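Local structure of exported gluconolactonase (Xanthomonas campestris pv. campestris, 3DR2) at residues E48-L59 against N281-F292. The protein probably hydrolyses glucono-lactone to gluconate as a calcium-binding gluconolactonase of the SMP-30 family, built as a six-bladed beta-propeller. Residues are numbered along the deposited sequence; the frame is centred on the assembly and turned at random.
Sequences EGPAWWEAQRTL and NCTFDQAQQRLF. With CA (calcium ion), chain D.
The innermost strands of two adjoining beta-propeller blades, 48-53 and 281-284, run side by side in the same direction out from the central calcium site, and E48 meets N281 at that inner end. E48 OE2 binds the calcium ion at 2.5 Å, alongside N134, N191, D242 and waters. The other oxygen, OE1, presents its syn lone pair to N281 ND2 in a nearly straight bond of 3.0 Å (169°), and on its anti side it takes the backbone N of G49. N281 ND2 has a second acceptor in D135.

Farther out, no direct backbone hydrogen bond joins the two strands. P50 sets its CD against N281 CB at 3.4 Å, and a water bridges W52 N, F284 O and T283 OG1, 2.9 Å from each of the first two.

W52, its CG anti to the backbone N (chi1 175°), extends across to the D285-Q288 turn. D285 CB lies over the six-membered ring in a CH-pi contact, 4.0 Å from its centroid, while Q286 N sits over the same face near CD1. E54 OE1 then fixes the indole in rotation by accepting from NE1 within the ring plane (2.9 Å). Next to the indole, whose CE3 touches F292, L59 CG lies over the F292 ring, 3.8 Å from its centroid. The guanidinium groups of R57 and R290 come together nearly parallel, NH2 to NH2 3.6 Å, but both form salt bridges with E74, and R290 also holds D285 OD2 side-on, through both NE and NH2.

The chemistry thus changes along the seam: a shared carboxylate ties the blades at the metal, water and aromatic packing join them midway, and acidic partners probably offset the paired arginine charges at the outer end.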
loop_
_atom_site.group_PDB
_atom_site.type_symbol
_atom_site.label_atom_id
_atom_site.label_comp_id
_atom_site.label_asym_id
_atom_site.label_seq_id
_atom_site.Cartn_x
_atom_site.Cartn_y
_atom_site.Cartn_z
ATOM N N GLU A 48 0.373 -1.133 11.714
ATOM C CA GLU A 48 1.401 -0.815 12.701
ATOM C C GLU A 48 0.936 0.240 13.702
ATOM O O GLU A 48 -0.140 0.817 13.561
ATOM C CB GLU A 48 2.645 -0.288 11.975
ATOM C CG GLU A 48 3.849 -1.218 12.006
ATOM C CD GLU A 48 4.665 -1.053 13.260
ATOM O OE1 GLU A 48 4.077 -0.784 14.330
ATOM O OE2 GLU A 48 5.904 -1.198 13.188
ATOM N N GLY A 49 1.770 0.464 14.715
ATOM C CA GLY A 49 1.529 1.478 15.729
ATOM C C GLY A 49 0.176 1.678 16.390
ATOM O O GLY A 49 -0.364 2.789 16.372
ATOM N N PRO A 50 -0.387 0.638 17.014
ATOM C CA PRO A 50 -1.688 0.758 17.680
ATOM C C PRO A 50 -1.578 1.567 18.973
ATOM O O PRO A 50 -0.648 1.383 19.757
ATOM C CB PRO A 50 -2.067 -0.690 17.947
ATOM C CG PRO A 50 -0.720 -1.324 18.239
ATOM C CD PRO A 50 0.163 -0.723 17.158
ATOM N N ALA A 51 -2.538 2.458 19.192
ATOM C CA ALA A 51 -2.553 3.288 20.385
ATOM C C ALA A 51 -3.996 3.539 20.799
ATOM O O ALA A 51 -4.826 3.947 19.984
ATOM C CB ALA A 51 -1.853 4.611 20.110
ATOM N N TRP A 52 -4.293 3.294 22.070
ATOM C CA TRP A 52 -5.641 3.507 22.576
ATOM C C TRP A 52 -5.848 4.986 22.878
ATOM O O TRP A 52 -5.071 5.594 23.613
ATOM C CB TRP A 52 -5.877 2.674 23.837
ATOM C CG TRP A 52 -7.212 2.947 24.465
ATOM C CD1 TRP A 52 -7.454 3.681 25.589
ATOM C CD2 TRP A 52 -8.493 2.531 23.973
ATOM N NE1 TRP A 52 -8.804 3.750 25.829
ATOM C CE2 TRP A 52 -9.465 3.054 24.852
ATOM C CE3 TRP A 52 -8.912 1.770 22.874
ATOM C CZ2 TRP A 52 -10.840 2.839 24.668
ATOM C CZ3 TRP A 52 -10.278 1.557 22.688
ATOM C CH2 TRP A 52 -11.224 2.092 23.584
ATOM N N TRP A 53 -6.908 5.545 22.306
ATOM C CA TRP A 53 -7.250 6.955 22.458
ATOM C C TRP A 53 -8.503 7.056 23.326
ATOM O O TRP A 53 -9.625 7.008 22.820
ATOM C CB TRP A 53 -7.512 7.538 21.067
ATOM C CG TRP A 53 -7.564 9.027 20.990
ATOM C CD1 TRP A 53 -7.202 9.923 21.957
ATOM C CD2 TRP A 53 -7.955 9.801 19.849
ATOM N NE1 TRP A 53 -7.341 11.208 21.485
ATOM C CE2 TRP A 53 -7.800 11.161 20.193
ATOM C CE3 TRP A 53 -8.420 9.477 18.566
ATOM C CZ2 TRP A 53 -8.093 12.199 19.301
ATOM C CZ3 TRP A 53 -8.711 10.509 17.679
ATOM C CH2 TRP A 53 -8.546 11.853 18.054
ATOM N N GLU A 54 -8.301 7.193 24.633
ATOM C CA GLU A 54 -9.401 7.273 25.591
ATOM C C GLU A 54 -10.447 8.340 25.273
ATOM O O GLU A 54 -11.652 8.065 25.292
ATOM C CB GLU A 54 -8.847 7.508 26.999
ATOM C CG GLU A 54 -9.912 7.640 28.086
ATOM C CD GLU A 54 -10.620 6.332 28.420
ATOM O OE1 GLU A 54 -10.362 5.298 27.773
ATOM O OE2 GLU A 54 -11.454 6.342 29.351
ATOM N N ALA A 55 -9.992 9.553 24.982
ATOM C CA ALA A 55 -10.901 10.655 24.679
ATOM C C ALA A 55 -11.933 10.331 23.594
ATOM O O ALA A 55 -13.047 10.861 23.608
ATOM C CB ALA A 55 -10.101 11.885 24.277
ATOM N N GLN A 56 -11.573 9.457 22.661
ATOM C CA GLN A 56 -12.481 9.090 21.579
ATOM C C GLN A 56 -12.854 7.608 21.603
ATOM O O GLN A 56 -13.495 7.113 20.669
ATOM C CB GLN A 56 -11.835 9.432 20.228
ATOM C CG GLN A 56 -11.420 10.894 20.083
ATOM C CD GLN A 56 -12.152 11.591 18.954
ATOM O OE1 GLN A 56 -11.921 12.772 18.679
ATOM N NE2 GLN A 56 -13.036 10.862 18.287
ATOM N N ARG A 57 -12.461 6.920 22.673
ATOM C CA ARG A 57 -12.699 5.485 22.836
ATOM C C ARG A 57 -12.477 4.780 21.513
ATOM O O ARG A 57 -13.300 3.981 21.053
ATOM C CB ARG A 57 -14.111 5.215 23.368
ATOM C CG ARG A 57 -14.315 5.733 24.793
ATOM C CD ARG A 57 -15.433 4.989 25.522
ATOM N NE ARG A 57 -15.088 3.593 25.797
ATOM C CZ ARG A 57 -14.282 3.183 26.773
ATOM N NH1 ARG A 57 -13.721 4.061 27.596
ATOM N NH2 ARG A 57 -14.027 1.888 26.920
ATOM N N THR A 58 -11.326 5.079 20.922
ATOM C CA THR A 58 -10.943 4.540 19.627
ATOM C C THR A 58 -9.534 3.953 19.634
ATOM O O THR A 58 -8.636 4.502 20.269
ATOM C CB THR A 58 -10.978 5.664 18.566
ATOM O OG1 THR A 58 -12.309 6.189 18.464
ATOM C CG2 THR A 58 -10.519 5.147 17.207
ATOM N N LEU A 59 -9.348 2.834 18.938
ATOM C CA LEU A 59 -8.021 2.233 18.820
ATOM C C LEU A 59 -7.458 2.809 17.520
ATOM O O LEU A 59 -7.971 2.532 16.433
ATOM C CB LEU A 59 -8.099 0.705 18.715
ATOM C CG LEU A 59 -6.773 -0.078 18.758
ATOM C CD1 LEU A 59 -5.949 0.146 17.486
ATOM C CD2 LEU A 59 -5.974 0.348 19.990
ATOM N N ASN A 281 2.971 -5.230 16.170
ATOM C CA ASN A 281 2.913 -4.398 17.365
ATOM C C ASN A 281 1.684 -4.779 18.186
ATOM O O ASN A 281 0.851 -5.571 17.746
ATOM C CB ASN A 281 2.799 -2.926 16.939
ATOM C CG ASN A 281 3.494 -1.975 17.891
ATOM O OD1 ASN A 281 3.371 -2.096 19.103
ATOM N ND2 ASN A 281 4.221 -1.004 17.337
ATOM N N CYS A 282 1.583 -4.229 19.388
ATOM C CA CYS A 282 0.426 -4.489 20.233
ATOM C C CYS A 282 0.325 -3.445 21.327
ATOM O O CYS A 282 1.300 -2.751 21.631
ATOM C CB CYS A 282 0.474 -5.903 20.834
ATOM S SG CYS A 282 1.877 -6.283 21.932
ATOM N N THR A 283 -0.864 -3.319 21.905
ATOM C CA THR A 283 -1.095 -2.349 22.966
ATOM C C THR A 283 -2.396 -2.728 23.670
ATOM O O THR A 283 -3.180 -3.523 23.150
ATOM C CB THR A 283 -1.215 -0.907 22.384
ATOM O OG1 THR A 283 -0.995 0.059 23.423
ATOM C CG2 THR A 283 -2.604 -0.677 21.779
ATOM N N PHE A 284 -2.608 -2.180 24.859
ATOM C CA PHE A 284 -3.829 -2.450 25.609
ATOM C C PHE A 284 -4.707 -1.220 25.592
ATOM O O PHE A 284 -4.253 -0.120 25.258
ATOM C CB PHE A 284 -3.528 -2.760 27.075
ATOM C CG PHE A 284 -3.103 -4.168 27.327
ATOM C CD1 PHE A 284 -1.760 -4.504 27.377
ATOM C CD2 PHE A 284 -4.053 -5.161 27.525
ATOM C CE1 PHE A 284 -1.366 -5.819 27.625
ATOM C CE2 PHE A 284 -3.672 -6.477 27.773
ATOM C CZ PHE A 284 -2.325 -6.804 27.824
ATOM N N ASP A 285 -5.971 -1.407 25.953
ATOM C CA ASP A 285 -6.873 -0.278 26.050
ATOM C C ASP A 285 -6.594 0.294 27.441
ATOM O O ASP A 285 -5.761 -0.234 28.183
ATOM C CB ASP A 285 -8.336 -0.729 25.913
ATOM C CG ASP A 285 -8.747 -1.734 26.968
ATOM O OD1 ASP A 285 -7.872 -2.428 27.525
ATOM O OD2 ASP A 285 -9.958 -1.840 27.227
ATOM N N GLN A 286 -7.275 1.379 27.775
ATOM C CA GLN A 286 -7.129 2.046 29.060
ATOM C C GLN A 286 -7.156 1.094 30.261
ATOM O O GLN A 286 -6.246 1.095 31.093
ATOM C CB GLN A 286 -8.250 3.073 29.198
ATOM C CG GLN A 286 -7.793 4.505 29.222
ATOM C CD GLN A 286 -7.270 4.894 30.577
ATOM O OE1 GLN A 286 -6.341 4.274 31.094
ATOM N NE2 GLN A 286 -7.866 5.919 31.169
ATOM N N ALA A 287 -8.206 0.287 30.343
ATOM C CA ALA A 287 -8.379 -0.647 31.452
ATOM C C ALA A 287 -7.481 -1.879 31.383
ATOM O O ALA A 287 -7.397 -2.647 32.346
ATOM C CB ALA A 287 -9.846 -1.080 31.528
ATOM N N GLN A 288 -6.802 -2.053 30.255
ATOM C CA GLN A 288 -5.937 -3.208 30.029
ATOM C C GLN A 288 -6.779 -4.484 30.114
ATOM O O GLN A 288 -6.366 -5.491 30.684
ATOM C CB GLN A 288 -4.774 -3.245 31.038
ATOM C CG GLN A 288 -3.997 -1.929 31.101
ATOM C CD GLN A 288 -2.561 -2.066 31.595
ATOM O OE1 GLN A 288 -2.221 -2.981 32.348
ATOM N NE2 GLN A 288 -1.712 -1.129 31.182
ATOM N N GLN A 289 -7.974 -4.414 29.534
ATOM C CA GLN A 289 -8.894 -5.545 29.497
ATOM C C GLN A 289 -9.018 -6.065 28.075
ATOM O O GLN A 289 -9.681 -7.066 27.827
ATOM C CB GLN A 289 -10.278 -5.138 30.010
ATOM C CG GLN A 289 -10.360 -5.002 31.527
ATOM C CD GLN A 289 -10.240 -6.333 32.249
ATOM O OE1 GLN A 289 -9.983 -6.372 33.451
ATOM N NE2 GLN A 289 -10.439 -7.427 31.526
ATOM N N ARG A 290 -8.388 -5.365 27.136
ATOM C CA ARG A 290 -8.412 -5.778 25.737
ATOM C C ARG A 290 -7.033 -5.548 25.141
ATOM O O ARG A 290 -6.482 -4.455 25.253
ATOM C CB ARG A 290 -9.453 -4.976 24.948
ATOM C CG ARG A 290 -10.902 -5.285 25.305
ATOM C CD ARG A 290 -11.858 -4.324 24.605
ATOM N NE ARG A 290 -11.683 -2.956 25.086
ATOM C CZ ARG A 290 -12.375 -1.905 24.654
ATOM N NH1 ARG A 290 -13.304 -2.045 23.714
ATOM N NH2 ARG A 290 -12.152 -0.710 25.181
ATOM N N LEU A 291 -6.477 -6.589 24.535
ATOM C CA LEU A 291 -5.164 -6.499 23.906
ATOM C C LEU A 291 -5.359 -6.374 22.402
ATOM O O LEU A 291 -5.957 -7.249 21.779
ATOM C CB LEU A 291 -4.339 -7.755 24.194
ATOM C CG LEU A 291 -3.006 -7.850 23.448
ATOM C CD1 LEU A 291 -1.994 -6.890 24.070
ATOM C CD2 LEU A 291 -2.493 -9.284 23.506
ATOM N N PHE A 292 -4.855 -5.286 21.828
ATOM C CA PHE A 292 -4.954 -5.057 20.391
ATOM C C PHE A 292 -3.612 -5.429 19.751
ATOM O O PHE A 292 -2.546 -5.073 20.266
ATOM C CB PHE A 292 -5.280 -3.588 20.115
ATOM C CG PHE A 292 -6.624 -3.158 20.638
ATOM C CD1 PHE A 292 -7.755 -3.248 19.836
ATOM C CD2 PHE A 292 -6.759 -2.677 21.937
ATOM C CE1 PHE A 292 -9.008 -2.865 20.319
ATOM C CE2 PHE A 292 -8.008 -2.291 22.430
ATOM C CZ PHE A 292 -9.132 -2.387 21.615
HETATM CA CA CA D . 7.969 -0.893 14.640
HETATM O O HOH W 1 2.231 0.987 19.760
HETATM O O HOH W 2 -2.629 1.930 23.988
HETATM O O HOH W 3 7.801 -0.878 17.030
HETATM O O HOH W 4 8.212 -1.003 12.110
HETATM O O HOH W 5 6.467 0.979 14.831
HETATM O O HOH W 6 5.931 -2.035 15.379
#